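Local structure of arginine kinase (Anthopleura japonica, 4RF6) at residues Asp109-Pro122 with Ser244-Asn258. The protein catalyses the reversible transfer of a phosphoryl group from ATP to L-arginine, giving phosphoarginine and ADP, with two tandem arginine kinase units in one chain. Residues are numbered along the deposited sequence; the frame is centred on the assembly and turned at random.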
loop_
_atom_site.group_PDB
_atom_site.type_symbol
_atom_site.label_atom_id
_atom_site.label_comp_id
_atom_site.label_asym_id
_atom_site.label_seq_id
_atom_site.Cartn_x
_atom_site.Cartn_y
_atom_site.Cartn_z
ATOM N N ASP A 109 14.300 9.364 -24.472
ATOM C CA ASP A 109 15.228 9.751 -23.415
ATOM C C ASP A 109 14.946 8.936 -22.161
ATOM O O ASP A 109 13.979 9.191 -21.436
ATOM C CB ASP A 109 15.151 11.258 -23.127
ATOM C CG ASP A 109 16.182 11.719 -22.104
ATOM O OD1 ASP A 109 17.013 10.891 -21.665
ATOM O OD2 ASP A 109 16.159 12.919 -21.747
ATOM N N MET A 110 15.807 7.954 -21.921
ATOM C CA MET A 110 15.683 7.067 -20.774
ATOM C C MET A 110 16.812 7.293 -19.771
ATOM O O MET A 110 17.274 6.350 -19.125
ATOM C CB MET A 110 15.657 5.608 -21.232
ATOM C CG MET A 110 14.330 5.172 -21.836
ATOM S SD MET A 110 13.001 5.111 -20.620
ATOM C CE MET A 110 13.486 3.661 -19.693
ATOM N N ASN A 111 17.255 8.542 -19.648
ATOM C CA ASN A 111 18.229 8.915 -18.626
ATOM C C ASN A 111 17.523 9.557 -17.438
ATOM O O ASN A 111 17.152 10.732 -17.492
ATOM C CB ASN A 111 19.287 9.871 -19.189
ATOM C CG ASN A 111 20.459 10.072 -18.242
ATOM O OD1 ASN A 111 20.328 9.925 -17.025
ATOM N ND2 ASN A 111 21.614 10.412 -18.798
ATOM N N PRO A 112 17.354 8.787 -16.351
ATOM C CA PRO A 112 16.623 9.227 -15.156
ATOM C C PRO A 112 17.251 10.445 -14.490
ATOM O O PRO A 112 16.566 11.140 -13.747
ATOM C CB PRO A 112 16.720 8.014 -14.223
ATOM C CG PRO A 112 17.938 7.287 -14.670
ATOM C CD PRO A 112 17.957 7.457 -16.161
ATOM N N ALA A 113 18.531 10.697 -14.747
ATOM C CA ALA A 113 19.214 11.860 -14.178
ATOM C C ALA A 113 18.717 13.172 -14.793
ATOM O O ALA A 113 18.986 14.255 -14.269
ATOM C CB ALA A 113 20.719 11.727 -14.346
ATOM N N HIS A 114 18.011 13.072 -15.918
ATOM C CA HIS A 114 17.441 14.248 -16.571
ATOM C C HIS A 114 16.134 14.668 -15.901
ATOM O O HIS A 114 15.587 15.742 -16.181
ATOM C CB HIS A 114 17.211 13.982 -18.061
ATOM C CG HIS A 114 18.472 13.873 -18.860
ATOM N ND1 HIS A 114 18.475 13.664 -20.221
ATOM C CD2 HIS A 114 19.772 13.952 -18.486
ATOM C CE1 HIS A 114 19.723 13.611 -20.653
ATOM N NE2 HIS A 114 20.528 13.785 -19.621
ATOM N N VAL A 115 15.639 13.809 -15.014
ATOM C CA VAL A 115 14.423 14.093 -14.261
ATOM C C VAL A 115 14.766 14.737 -12.920
ATOM O O VAL A 115 15.637 14.258 -12.195
ATOM C CB VAL A 115 13.576 12.815 -14.048
ATOM C CG1 VAL A 115 12.516 13.032 -12.975
ATOM C CG2 VAL A 115 12.935 12.376 -15.365
ATOM N N LYS A 116 14.086 15.833 -12.604
ATOM C CA LYS A 116 14.286 16.506 -11.328
ATOM C C LYS A 116 13.022 16.321 -10.502
ATOM O O LYS A 116 12.033 17.031 -10.696
ATOM C CB LYS A 116 14.577 17.992 -11.549
ATOM C CG LYS A 116 15.693 18.262 -12.559
ATOM C CD LYS A 116 16.973 17.519 -12.178
ATOM C CE LYS A 116 18.175 17.973 -13.007
ATOM N NZ LYS A 116 18.214 17.364 -14.370
ATOM N N ALA A 117 13.047 15.352 -9.593
ATOM C CA ALA A 117 11.841 14.989 -8.853
ATOM C C ALA A 117 12.093 14.685 -7.384
ATOM O O ALA A 117 12.111 13.518 -6.982
ATOM C CB ALA A 117 11.159 13.805 -9.519
ATOM N N PRO A 118 12.284 15.733 -6.571
ATOM C CA PRO A 118 12.350 15.532 -5.121
ATOM C C PRO A 118 11.026 14.954 -4.629
ATOM O O PRO A 118 9.978 15.460 -5.037
ATOM C CB PRO A 118 12.516 16.954 -4.579
ATOM C CG PRO A 118 13.060 17.752 -5.722
ATOM C CD PRO A 118 12.473 17.143 -6.957
ATOM N N ASP A 119 11.071 13.932 -3.774
ATOM C CA ASP A 119 9.864 13.211 -3.346
ATOM C C ASP A 119 8.732 14.136 -2.875
ATOM O O ASP A 119 8.883 14.872 -1.898
ATOM C CB ASP A 119 10.211 12.187 -2.260
ATOM C CG ASP A 119 9.125 11.136 -2.077
ATOM O OD1 ASP A 119 8.232 11.034 -2.948
ATOM O OD2 ASP A 119 9.175 10.408 -1.065
ATOM N N LEU A 120 7.604 14.090 -3.582
ATOM C CA LEU A 120 6.493 15.024 -3.360
ATOM C C LEU A 120 5.823 14.892 -1.997
ATOM O O LEU A 120 5.502 15.897 -1.355
ATOM C CB LEU A 120 5.424 14.856 -4.448
ATOM C CG LEU A 120 5.766 15.409 -5.825
ATOM C CD1 LEU A 120 4.699 15.069 -6.855
ATOM C CD2 LEU A 120 5.970 16.911 -5.739
ATOM N N ASP A 121 5.615 13.654 -1.562
ATOM C CA ASP A 121 4.712 13.389 -0.448
ATOM C C ASP A 121 5.150 12.170 0.372
ATOM O O ASP A 121 4.475 11.142 0.374
ATOM C CB ASP A 121 3.311 13.182 -1.027
ATOM C CG ASP A 121 2.253 12.988 0.029
ATOM O OD1 ASP A 121 2.425 13.491 1.163
ATOM O OD2 ASP A 121 1.240 12.330 -0.297
ATOM N N PRO A 122 6.293 12.284 1.075
ATOM C CA PRO A 122 6.818 11.158 1.855
ATOM C C PRO A 122 5.897 10.804 3.010
ATOM O O PRO A 122 5.883 9.658 3.451
ATOM C CB PRO A 122 8.134 11.704 2.432
ATOM C CG PRO A 122 8.460 12.912 1.626
ATOM C CD PRO A 122 7.142 13.481 1.199
ATOM N N SER A 244 4.783 8.268 -3.230
ATOM C CA SER A 244 4.848 9.332 -4.229
ATOM C C SER A 244 6.156 9.401 -5.020
ATOM O O SER A 244 6.290 10.226 -5.925
ATOM C CB SER A 244 4.650 10.675 -3.522
ATOM O OG SER A 244 5.594 10.820 -2.470
ATOM N N ASP A 245 7.130 8.565 -4.669
ATOM C CA ASP A 245 8.494 8.747 -5.167
ATOM C C ASP A 245 8.675 8.335 -6.635
ATOM O O ASP A 245 9.354 7.354 -6.937
ATOM C CB ASP A 245 9.477 7.994 -4.264
ATOM C CG ASP A 245 10.891 8.530 -4.363
ATOM O OD1 ASP A 245 11.186 9.276 -5.323
ATOM O OD2 ASP A 245 11.707 8.185 -3.483
ATOM N N ILE A 246 8.082 9.098 -7.548
ATOM C CA ILE A 246 8.165 8.779 -8.969
ATOM C C ILE A 246 9.609 8.829 -9.483
ATOM O O ILE A 246 9.953 8.147 -10.453
ATOM C CB ILE A 246 7.228 9.687 -9.821
ATOM C CG1 ILE A 246 7.165 9.192 -11.269
ATOM C CG2 ILE A 246 7.665 11.138 -9.765
ATOM C CD1 ILE A 246 6.174 9.940 -12.136
ATOM N N GLY A 247 10.451 9.623 -8.823
ATOM C CA GLY A 247 11.862 9.686 -9.173
ATOM C C GLY A 247 12.539 8.337 -9.004
ATOM O O GLY A 247 13.232 7.847 -9.903
ATOM N N SER A 248 12.324 7.724 -7.845
ATOM C CA SER A 248 12.886 6.404 -7.563
ATOM C C SER A 248 12.295 5.316 -8.464
ATOM O O SER A 248 12.998 4.396 -8.884
ATOM C CB SER A 248 12.680 6.047 -6.092
ATOM O OG SER A 248 12.978 4.686 -5.851
ATOM N N VAL A 249 10.999 5.424 -8.752
ATOM C CA VAL A 249 10.312 4.465 -9.618
ATOM C C VAL A 249 10.885 4.489 -11.041
ATOM O O VAL A 249 11.104 3.442 -11.653
ATOM C CB VAL A 249 8.798 4.738 -9.674
ATOM C CG1 VAL A 249 8.139 3.935 -10.797
ATOM C CG2 VAL A 249 8.134 4.425 -8.339
ATOM N N PHE A 250 11.115 5.691 -11.558
ATOM C CA PHE A 250 11.636 5.856 -12.908
ATOM C C PHE A 250 13.102 5.454 -12.984
ATOM O O PHE A 250 13.556 4.904 -13.991
ATOM C CB PHE A 250 11.455 7.298 -13.385
ATOM C CG PHE A 250 11.774 7.499 -14.843
ATOM C CD1 PHE A 250 11.162 6.714 -15.813
ATOM C CD2 PHE A 250 12.675 8.476 -15.243
ATOM C CE1 PHE A 250 11.452 6.892 -17.160
ATOM C CE2 PHE A 250 12.972 8.667 -16.587
ATOM C CZ PHE A 250 12.357 7.874 -17.548
ATOM N N SER A 251 13.841 5.732 -11.914
ATOM C CA SER A 251 15.241 5.321 -11.823
ATOM C C SER A 251 15.368 3.799 -11.930
ATOM O O SER A 251 16.171 3.288 -12.714
ATOM C CB SER A 251 15.858 5.819 -10.509
ATOM O OG SER A 251 17.173 5.332 -10.344
ATOM N N ARG A 252 14.567 3.091 -11.134
ATOM C CA ARG A 252 14.537 1.632 -11.136
ATOM C C ARG A 252 14.125 1.103 -12.509
ATOM O O ARG A 252 14.718 0.148 -13.023
ATOM C CB ARG A 252 13.584 1.128 -10.042
ATOM C CG ARG A 252 13.450 -0.389 -9.947
ATOM C CD ARG A 252 12.778 -0.815 -8.643
ATOM N NE ARG A 252 11.416 -0.293 -8.522
ATOM C CZ ARG A 252 11.041 0.644 -7.653
ATOM N NH1 ARG A 252 11.920 1.170 -6.811
ATOM N NH2 ARG A 252 9.779 1.050 -7.620
ATOM N N LEU A 253 13.119 1.738 -13.111
ATOM C CA LEU A 253 12.678 1.357 -14.450
ATOM C C LEU A 253 13.822 1.485 -15.447
ATOM O O LEU A 253 14.144 0.534 -16.169
ATOM C CB LEU A 253 11.501 2.221 -14.908
ATOM C CG LEU A 253 10.985 1.887 -16.309
ATOM C CD1 LEU A 253 10.495 0.451 -16.363
ATOM C CD2 LEU A 253 9.886 2.844 -16.751
ATOM N N CYS A 254 14.435 2.666 -15.475
ATOM C CA CYS A 254 15.510 2.949 -16.417
ATOM C C CYS A 254 16.682 1.990 -16.268
ATOM O O CYS A 254 17.192 1.466 -17.262
ATOM C CB CYS A 254 15.976 4.395 -16.270
ATOM S SG CYS A 254 14.798 5.565 -16.974
ATOM N N ARG A 255 17.093 1.755 -15.025
ATOM C CA ARG A 255 18.182 0.824 -14.734
ATOM C C ARG A 255 17.977 -0.520 -15.431
ATOM O O ARG A 255 18.887 -1.043 -16.074
ATOM C CB ARG A 255 18.324 0.625 -13.222
ATOM C CG ARG A 255 19.577 1.259 -12.622
ATOM C CD ARG A 255 19.293 1.853 -11.248
ATOM N NE ARG A 255 18.644 0.887 -10.366
ATOM C CZ ARG A 255 17.799 1.213 -9.393
ATOM N NH1 ARG A 255 17.494 2.485 -9.170
ATOM N NH2 ARG A 255 17.251 0.266 -8.648
ATOM N N ALA A 256 16.767 -1.063 -15.328
ATOM C CA ALA A 256 16.465 -2.358 -15.934
ATOM C C ALA A 256 16.363 -2.286 -17.456
ATOM O O ALA A 256 16.896 -3.148 -18.159
ATOM C CB ALA A 256 15.191 -2.934 -15.347
ATOM N N VAL A 257 15.659 -1.272 -17.958
ATOM C CA VAL A 257 15.406 -1.149 -19.392
ATOM C C VAL A 257 16.695 -0.884 -20.171
ATOM O O VAL A 257 16.935 -1.484 -21.223
ATOM C CB VAL A 257 14.361 -0.050 -19.695
ATOM C CG1 VAL A 257 14.222 0.156 -21.199
ATOM C CG2 VAL A 257 13.005 -0.414 -19.081
ATOM N N ASN A 258 17.528 0.012 -19.649
ATOM C CA ASN A 258 18.800 0.322 -20.296
ATOM C C ASN A 258 19.737 -0.888 -20.364
ATOM O O ASN A 258 20.453 -1.073 -21.350
ATOM C CB ASN A 258 19.474 1.522 -19.614
ATOM C CG ASN A 258 18.778 2.838 -19.926
ATOM O OD1 ASN A 258 18.202 3.006 -21.000
ATOM N ND2 ASN A 258 18.830 3.777 -18.986
HETATM O O HOH W 1 14.040 9.566 -12.099
HETATM O O HOH W 2 10.339 11.576 -6.731
HETATM O O HOH W 3 7.543 12.753 -6.149
#
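In this loop-on-helix contact Met110 and Pro112 pack on Phe250 and Cys254, and Val115 on Phe250, where the loop leading to strand 127-136 runs antiparallel along helix 246-264. Apolar contacts cluster toward the Met110 end, a water bridges loop and helix at Ala117 and Gly247, and direct hydrogen bonds hold both ends. The Met110 chain is bent at chi2 and chi3, which brings CE to Cys254 SG (3.6 Å) and against Val257. Its sulfur makes an oblique Met-aromatic contact with Phe250. Val115 CG2 lies 3.9 Å from Phe250 CE2, and Pro112 CD sits on Cys254 CB. Next to them, Asn258 ND2 donates in its amide plane to Met110 O, a nearly straight bond (3.0 Å, 168°). At the other end Ser244 OG donates to Asp119 OD1 (2.7 Å), from above the carboxylate plane, and accepts from Asp121 N (3.0 Å). The carboxylates of Asp119 and Asp245 stack 19° apart; the hydrogen bond from Ser244 and the helix N-terminus probably offset their repulsion. Water 2 links Ala117 O, Asp245 OD1 and Gly247 N. Helix 344-370 also touches the loop, through Glu344 and Tyr352. Asp245 is the N-cap of the helix, its OD1 accepting from Ser248 N. The arrangement is a capped helix packed against the antiparallel sheet of the phosphagen kinase catalytic domain, with the loop between helix 86-96 and strand 127-136 laid along it.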